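Local structure of N-acetylglucosamine-6-phosphate deacetylase (Thermotoga maritima, 1O12) at residues V87-T97 against S120-I131; L264-G273 against A301-V311. The protein probably removes the acetyl group from N-acetylglucosamine 6-phosphate, as a NagA-family hydrolase that binds one divalent metal cation per subunit. All blocks are in the same frame, centred on the assembly; numbering follows the deposited sequence.

Interaction 1: residues V87-T97 against S120-I131; sequences VTTFLATTVST and SLLGVHLEGPYI. With FE (Fe (III) ion), chain C.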
# COMPACT_ATOMS: atom_id res chain seq x y z
N VAL A 87 6.46 -29.94 1.36
CA VAL A 87 7.63 -29.16 1.76
C VAL A 87 8.92 -29.98 1.68
O VAL A 87 9.06 -30.99 2.36
CB VAL A 87 7.51 -28.63 3.21
CG1 VAL A 87 8.79 -27.90 3.59
CG2 VAL A 87 6.28 -27.68 3.34
N THR A 88 9.85 -29.54 0.85
CA THR A 88 11.11 -30.24 0.69
C THR A 88 12.34 -29.47 1.22
O THR A 88 13.47 -29.95 1.10
CB THR A 88 11.32 -30.59 -0.78
OG1 THR A 88 11.17 -29.42 -1.58
CG2 THR A 88 10.32 -31.63 -1.22
N THR A 89 12.13 -28.29 1.77
CA THR A 89 13.20 -27.50 2.36
C THR A 89 12.55 -26.65 3.44
O THR A 89 11.55 -25.97 3.18
CB THR A 89 13.91 -26.54 1.39
OG1 THR A 89 14.50 -27.26 0.30
CG2 THR A 89 15.04 -25.79 2.11
N PHE A 90 13.09 -26.70 4.64
CA PHE A 90 12.57 -25.89 5.72
C PHE A 90 13.66 -25.44 6.69
O PHE A 90 14.80 -25.94 6.67
CB PHE A 90 11.44 -26.62 6.45
CG PHE A 90 11.89 -27.66 7.46
CD1 PHE A 90 11.87 -27.37 8.84
CD2 PHE A 90 12.24 -28.94 7.05
CE1 PHE A 90 12.17 -28.37 9.78
CE2 PHE A 90 12.53 -29.92 7.97
CZ PHE A 90 12.50 -29.64 9.35
N LEU A 91 13.29 -24.46 7.49
CA LEU A 91 14.16 -23.86 8.48
C LEU A 91 13.41 -23.96 9.81
O LEU A 91 12.36 -23.32 10.00
CB LEU A 91 14.40 -22.39 8.10
CG LEU A 91 15.77 -21.83 7.69
CD1 LEU A 91 16.57 -22.83 6.88
CD2 LEU A 91 15.53 -20.52 6.93
N ALA A 92 13.95 -24.79 10.70
CA ALA A 92 13.42 -24.98 12.05
C ALA A 92 13.67 -23.63 12.71
O ALA A 92 14.79 -23.20 12.85
CB ALA A 92 14.18 -26.08 12.75
N THR A 93 12.61 -22.95 13.09
CA THR A 93 12.68 -21.61 13.65
C THR A 93 12.59 -21.57 15.15
O THR A 93 11.75 -22.23 15.75
CB THR A 93 11.56 -20.75 13.02
OG1 THR A 93 11.51 -21.01 11.61
CG2 THR A 93 11.80 -19.25 13.25
N THR A 94 13.45 -20.78 15.76
CA THR A 94 13.46 -20.65 17.20
C THR A 94 12.65 -19.44 17.63
O THR A 94 12.12 -18.70 16.79
CB THR A 94 14.89 -20.44 17.70
OG1 THR A 94 15.42 -19.26 17.08
CG2 THR A 94 15.77 -21.63 17.32
N VAL A 95 12.54 -19.25 18.93
CA VAL A 95 11.89 -18.06 19.47
C VAL A 95 12.97 -17.44 20.37
O VAL A 95 14.05 -18.01 20.49
CB VAL A 95 10.62 -18.40 20.27
CG1 VAL A 95 9.54 -18.86 19.33
CG2 VAL A 95 10.92 -19.48 21.29
N SER A 96 12.71 -16.28 20.98
CA SER A 96 13.71 -15.68 21.87
C SER A 96 14.05 -16.68 22.98
O SER A 96 13.16 -17.33 23.57
CB SER A 96 13.19 -14.38 22.47
OG SER A 96 13.09 -13.39 21.47
N THR A 97 15.34 -16.81 23.27
CA THR A 97 15.77 -17.75 24.28
C THR A 97 17.19 -17.46 24.76
O THR A 97 17.76 -16.42 24.45
CB THR A 97 15.64 -19.20 23.70
OG1 THR A 97 15.68 -20.15 24.78
CG2 THR A 97 16.76 -19.49 22.66
N SER A 120 15.40 -32.38 4.42
CA SER A 120 14.76 -31.16 3.96
C SER A 120 15.16 -30.01 4.89
O SER A 120 14.89 -28.85 4.62
CB SER A 120 13.23 -31.35 3.91
OG SER A 120 12.70 -31.90 5.12
N LEU A 121 15.86 -30.32 5.98
CA LEU A 121 16.29 -29.29 6.90
C LEU A 121 17.51 -28.51 6.40
O LEU A 121 18.62 -29.02 6.35
CB LEU A 121 16.59 -29.90 8.25
CG LEU A 121 17.23 -28.97 9.28
CD1 LEU A 121 16.16 -28.04 9.87
CD2 LEU A 121 17.85 -29.80 10.41
N LEU A 122 17.30 -27.26 6.02
CA LEU A 122 18.37 -26.43 5.51
C LEU A 122 19.16 -25.88 6.68
O LEU A 122 20.35 -25.64 6.60
CB LEU A 122 17.80 -25.26 4.73
CG LEU A 122 18.59 -24.61 3.58
CD1 LEU A 122 18.56 -23.10 3.75
CD2 LEU A 122 19.99 -25.14 3.48
N GLY A 123 18.48 -25.66 7.79
CA GLY A 123 19.16 -25.12 8.94
C GLY A 123 18.21 -24.55 9.97
O GLY A 123 17.06 -25.01 10.14
N VAL A 124 18.68 -23.49 10.63
CA VAL A 124 17.91 -22.88 11.67
C VAL A 124 17.64 -21.41 11.45
O VAL A 124 18.53 -20.67 11.04
CB VAL A 124 18.65 -23.06 13.02
CG1 VAL A 124 18.01 -22.19 14.12
CG2 VAL A 124 18.60 -24.54 13.39
N HIS A 125 16.40 -21.01 11.69
CA HIS A 125 15.98 -19.61 11.56
C HIS A 125 15.85 -19.10 12.99
O HIS A 125 15.00 -19.58 13.78
CB HIS A 125 14.65 -19.48 10.81
CG HIS A 125 14.09 -18.09 10.79
ND1 HIS A 125 12.95 -17.76 10.08
CD2 HIS A 125 14.49 -16.95 11.40
CE1 HIS A 125 12.67 -16.49 10.27
NE2 HIS A 125 13.58 -15.97 11.07
N LEU A 126 16.73 -18.16 13.32
CA LEU A 126 16.77 -17.59 14.64
C LEU A 126 15.89 -16.33 14.70
O LEU A 126 16.32 -15.24 14.31
CB LEU A 126 18.22 -17.27 15.04
CG LEU A 126 19.26 -18.41 15.11
CD1 LEU A 126 20.66 -17.84 15.25
CD2 LEU A 126 18.98 -19.30 16.29
N GLU A 127 14.66 -16.54 15.17
CA GLU A 127 13.70 -15.46 15.33
C GLU A 127 13.88 -14.95 16.75
O GLU A 127 13.46 -15.59 17.70
CB GLU A 127 12.27 -15.97 15.16
CG GLU A 127 11.27 -14.86 14.80
CD GLU A 127 9.84 -15.20 15.15
OE1 GLU A 127 9.33 -16.26 14.75
OE2 GLU A 127 9.22 -14.40 15.85
N GLY A 128 14.51 -13.80 16.89
CA GLY A 128 14.77 -13.30 18.21
C GLY A 128 16.16 -13.84 18.52
O GLY A 128 16.65 -14.68 17.78
N PRO A 129 16.78 -13.46 19.64
CA PRO A 129 16.29 -12.54 20.67
C PRO A 129 16.60 -11.06 20.46
O PRO A 129 16.30 -10.25 21.33
CB PRO A 129 16.97 -13.08 21.92
CG PRO A 129 18.38 -13.39 21.37
CD PRO A 129 18.10 -14.02 20.00
N TYR A 130 17.21 -10.70 19.33
CA TYR A 130 17.53 -9.30 19.08
C TYR A 130 16.36 -8.50 18.49
O TYR A 130 16.44 -7.89 17.41
CB TYR A 130 18.76 -9.21 18.19
CG TYR A 130 19.83 -10.18 18.63
CD1 TYR A 130 20.39 -10.10 19.90
CD2 TYR A 130 20.22 -11.23 17.79
CE1 TYR A 130 21.30 -11.04 20.35
CE2 TYR A 130 21.14 -12.18 18.22
CZ TYR A 130 21.67 -12.09 19.50
OH TYR A 130 22.52 -13.08 19.95
N ILE A 131 15.26 -8.48 19.22
CA ILE A 131 14.11 -7.77 18.74
C ILE A 131 13.67 -6.70 19.70
O ILE A 131 14.29 -6.48 20.75
CB ILE A 131 12.95 -8.75 18.45
CG1 ILE A 131 12.61 -9.60 19.69
CG2 ILE A 131 13.33 -9.63 17.27
CD1 ILE A 131 11.50 -10.63 19.45
FE FE C . 7.21 -13.61 15.46
O HOH W 1 16.53 -17.09 19.18
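The F90 ring carries CD1 of L121 over one face, 4.3 Å from CD1 to the ring centroid, a CH-pi contact. At the edge of the same ring, in its plane, sits S120 OG. The H125 ring has CG2 of T93 over one face, a second CH-pi contact, 3.8 Å from CG2 to the centroid. With CG anti to the backbone N (chi1 173°), H125 runs side by side with T93. Its ND1 is hydrogen-bonded to P60 O and its NE2 to T163 OG1, which fixes the turn of the ring. T93 OG1 bonds back to L91 O at 2.9 Å, from above the carbonyl plane.

The two ring contacts lie on opposite faces of two paired parallel strands, 87-93 and 121-127. L122 N reaches F90 O at 2.9 Å, and T94 N reaches H125 O at 2.8 Å. The strands belong to a beta-alpha-beta unit of the amidohydrolase TIM barrel.

One water joins T94 OG1, V95 O and G128 O. E127 OE2 binds the iron at 2.2 Å, with H188 and H209. H139 NE2 hydrogen-bonds OE2 and H61 NE2 hydrogen-bonds OE1. The metal-binding carboxylate is thus gripped at both oxygens, which should limit its rotation.

Interaction 2: residues L264-G273 against A301-V311; sequences LVTDSISAAG and AGSTLFFSQAV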
# COMPACT_ATOMS: atom_id res chain seq x y z
N LEU A 264 5.68 -17.19 1.02
CA LEU A 264 4.70 -17.89 1.86
C LEU A 264 5.44 -18.49 3.05
O LEU A 264 6.59 -18.92 2.93
CB LEU A 264 3.96 -18.96 1.06
CG LEU A 264 2.49 -18.66 0.79
CD1 LEU A 264 2.28 -17.18 0.64
CD2 LEU A 264 2.00 -19.39 -0.44
N VAL A 265 4.78 -18.53 4.19
CA VAL A 265 5.40 -19.03 5.41
C VAL A 265 4.28 -19.66 6.25
O VAL A 265 3.10 -19.34 6.09
CB VAL A 265 6.07 -17.81 6.13
CG1 VAL A 265 5.68 -17.74 7.55
CG2 VAL A 265 7.59 -17.84 5.95
N THR A 266 4.63 -20.53 7.18
CA THR A 266 3.62 -21.16 7.99
C THR A 266 3.55 -20.57 9.41
O THR A 266 2.45 -20.29 9.90
CB THR A 266 3.88 -22.70 8.01
OG1 THR A 266 2.65 -23.40 7.83
CG2 THR A 266 4.57 -23.14 9.27
N ASP A 267 4.70 -20.34 10.05
CA ASP A 267 4.78 -19.81 11.41
C ASP A 267 3.99 -20.76 12.31
O ASP A 267 3.45 -20.38 13.34
CB ASP A 267 4.20 -18.38 11.48
CG ASP A 267 4.50 -17.66 12.84
OD1 ASP A 267 5.65 -17.68 13.36
OD2 ASP A 267 3.56 -17.02 13.38
N SER A 268 3.95 -22.00 11.88
CA SER A 268 3.26 -23.06 12.58
C SER A 268 3.94 -23.42 13.90
O SER A 268 5.15 -23.27 14.07
CB SER A 268 3.23 -24.28 11.65
OG SER A 268 2.76 -25.45 12.27
N ILE A 269 3.14 -23.88 14.86
CA ILE A 269 3.72 -24.31 16.13
C ILE A 269 3.37 -25.79 16.33
O ILE A 269 2.60 -26.36 15.55
CB ILE A 269 3.19 -23.48 17.31
CG1 ILE A 269 1.68 -23.60 17.42
CG2 ILE A 269 3.64 -22.04 17.13
CD1 ILE A 269 1.08 -22.75 18.54
N SER A 270 3.96 -26.42 17.34
CA SER A 270 3.72 -27.83 17.66
C SER A 270 2.24 -28.21 17.70
O SER A 270 1.86 -29.30 17.29
CB SER A 270 4.35 -28.16 19.02
OG SER A 270 3.84 -27.30 20.03
N ALA A 271 1.40 -27.30 18.18
CA ALA A 271 -0.04 -27.55 18.28
C ALA A 271 -0.73 -27.82 16.94
O ALA A 271 -1.79 -28.44 16.91
CB ALA A 271 -0.72 -26.36 18.97
N ALA A 272 -0.15 -27.36 15.84
CA ALA A 272 -0.78 -27.55 14.54
C ALA A 272 -1.07 -29.02 14.30
O ALA A 272 -0.20 -29.87 14.45
CB ALA A 272 0.11 -27.00 13.44
N GLY A 273 -2.32 -29.31 13.93
CA GLY A 273 -2.73 -30.69 13.68
C GLY A 273 -3.16 -31.43 14.94
O GLY A 273 -3.34 -32.65 14.91
N ALA A 301 -0.16 -16.28 18.84
CA ALA A 301 1.05 -17.00 19.19
C ALA A 301 1.42 -18.03 18.12
O ALA A 301 1.47 -19.23 18.41
CB ALA A 301 0.87 -17.70 20.53
N GLY A 302 1.70 -17.58 16.89
CA GLY A 302 2.03 -18.49 15.81
C GLY A 302 0.76 -18.88 15.08
O GLY A 302 -0.20 -18.11 15.07
N SER A 303 0.73 -20.07 14.47
CA SER A 303 -0.47 -20.54 13.77
C SER A 303 -0.52 -22.06 13.77
O SER A 303 0.40 -22.73 14.24
CB SER A 303 -0.47 -20.09 12.30
OG SER A 303 0.29 -20.99 11.49
N THR A 304 -1.59 -22.60 13.22
CA THR A 304 -1.72 -24.06 13.10
C THR A 304 -1.90 -24.35 11.60
O THR A 304 -2.37 -25.40 11.20
CB THR A 304 -2.92 -24.61 13.92
OG1 THR A 304 -4.14 -24.04 13.45
CG2 THR A 304 -2.74 -24.25 15.39
N LEU A 305 -1.49 -23.39 10.79
CA LEU A 305 -1.58 -23.44 9.35
C LEU A 305 -0.63 -24.47 8.72
O LEU A 305 0.57 -24.40 8.96
CB LEU A 305 -1.26 -22.04 8.81
CG LEU A 305 -1.35 -21.81 7.30
CD1 LEU A 305 -2.76 -22.04 6.82
CD2 LEU A 305 -0.90 -20.41 6.99
N PHE A 306 -1.16 -25.42 7.95
CA PHE A 306 -0.31 -26.40 7.26
C PHE A 306 0.16 -25.71 5.99
O PHE A 306 -0.60 -24.96 5.38
CB PHE A 306 -1.08 -27.67 6.88
CG PHE A 306 -1.33 -28.62 8.04
CD1 PHE A 306 -0.61 -28.51 9.22
CD2 PHE A 306 -2.27 -29.64 7.92
CE1 PHE A 306 -0.83 -29.41 10.27
CE2 PHE A 306 -2.49 -30.54 8.97
CZ PHE A 306 -1.77 -30.42 10.14
N PHE A 307 1.41 -25.94 5.58
CA PHE A 307 1.89 -25.25 4.40
C PHE A 307 0.93 -25.43 3.24
O PHE A 307 0.59 -24.48 2.53
CB PHE A 307 3.27 -25.73 3.99
CG PHE A 307 3.98 -24.75 3.11
CD1 PHE A 307 3.75 -24.74 1.74
CD2 PHE A 307 4.80 -23.76 3.66
CE1 PHE A 307 4.32 -23.75 0.94
CE2 PHE A 307 5.38 -22.78 2.89
CZ PHE A 307 5.14 -22.76 1.52
N SER A 308 0.49 -26.67 3.05
CA SER A 308 -0.44 -26.99 1.98
C SER A 308 -1.68 -26.08 1.98
O SER A 308 -2.17 -25.68 0.91
CB SER A 308 -0.89 -28.44 2.10
OG SER A 308 -1.61 -28.82 0.97
N GLN A 309 -2.19 -25.76 3.17
CA GLN A 309 -3.37 -24.92 3.29
C GLN A 309 -2.99 -23.49 2.94
O GLN A 309 -3.79 -22.76 2.37
CB GLN A 309 -3.94 -24.99 4.71
CG GLN A 309 -5.36 -24.40 4.84
CD GLN A 309 -6.34 -25.06 3.87
OE1 GLN A 309 -6.53 -26.27 3.90
NE2 GLN A 309 -6.96 -24.25 3.01
N ALA A 310 -1.77 -23.11 3.29
CA ALA A 310 -1.25 -21.79 3.00
C ALA A 310 -1.35 -21.54 1.50
O ALA A 310 -1.80 -20.48 1.07
CB ALA A 310 0.17 -21.68 3.44
N VAL A 311 -0.93 -22.51 0.70
CA VAL A 311 -0.96 -22.36 -0.75
C VAL A 311 -2.39 -22.21 -1.28
O VAL A 311 -2.68 -21.32 -2.11
CB VAL A 311 -0.26 -23.55 -1.44
CG1 VAL A 311 -0.37 -23.44 -2.96
CG2 VAL A 311 1.20 -23.56 -1.02
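S303 and T266 each give a hydroxyl hydrogen bond across the contact. S303 OG donates to T266 O at 2.8 Å, tilted 30° from the carbonyl plane. T266 OG1 donates to L305 O at 2.6 Å, from above that carbonyl's plane. S303 OG also accepts from L305 N at 3.1 Å, which makes an ST turn. Its place between the backbone N and the carbonyl carbon (chi1 84°) lets it serve both partners. With an alanine in place of S303, T266 O and L305 N would probably lose their shared partner and the turn would be freer to shift.

Backbone bonds add a single bridge between S268 and S303. I269 N reaches S303 O at 3.0 Å, while S303 N to D267 O is weak. One segment leads out of strand 262-265, the other into helix 307-318, both in the TIM-barrel domain. D267 is the predicted proton donor/acceptor, and A301 and G302 are predicted to bind substrate. D267 OD2 lies 3.2 Å from G302 CA; its OD1 is hydrogen-bonded to H63 NE2.

Among apolar contacts, A272, last residue of a type I turn from I269, puts CB 3.5 Å from T304 CA. F306 CZ meets G273 CA. L264 CB touches F307 CZ at 4.0 Å.

Overall arrangement
From the N terminus, interaction 1 comes first. It closes a loop of 22 residues that holds helix 99-115, and so joins two neighbouring parallel strands. Interaction 2 opens later. It closes a 27-residue excursion, with strands but no helix, and ties the end of strand 262-265 to the approach to helix 307-318. The two loops follow in series; they neither nest nor cross. Both lie in the amidohydrolase barrel, with centres about 14 Å apart. They touch at two places. V87 CG2 packs on F307 CB at 3.6 Å. Near the iron, E127 OE1 of interaction 1 lies 4.2 Å from D267 OD1 of interaction 2.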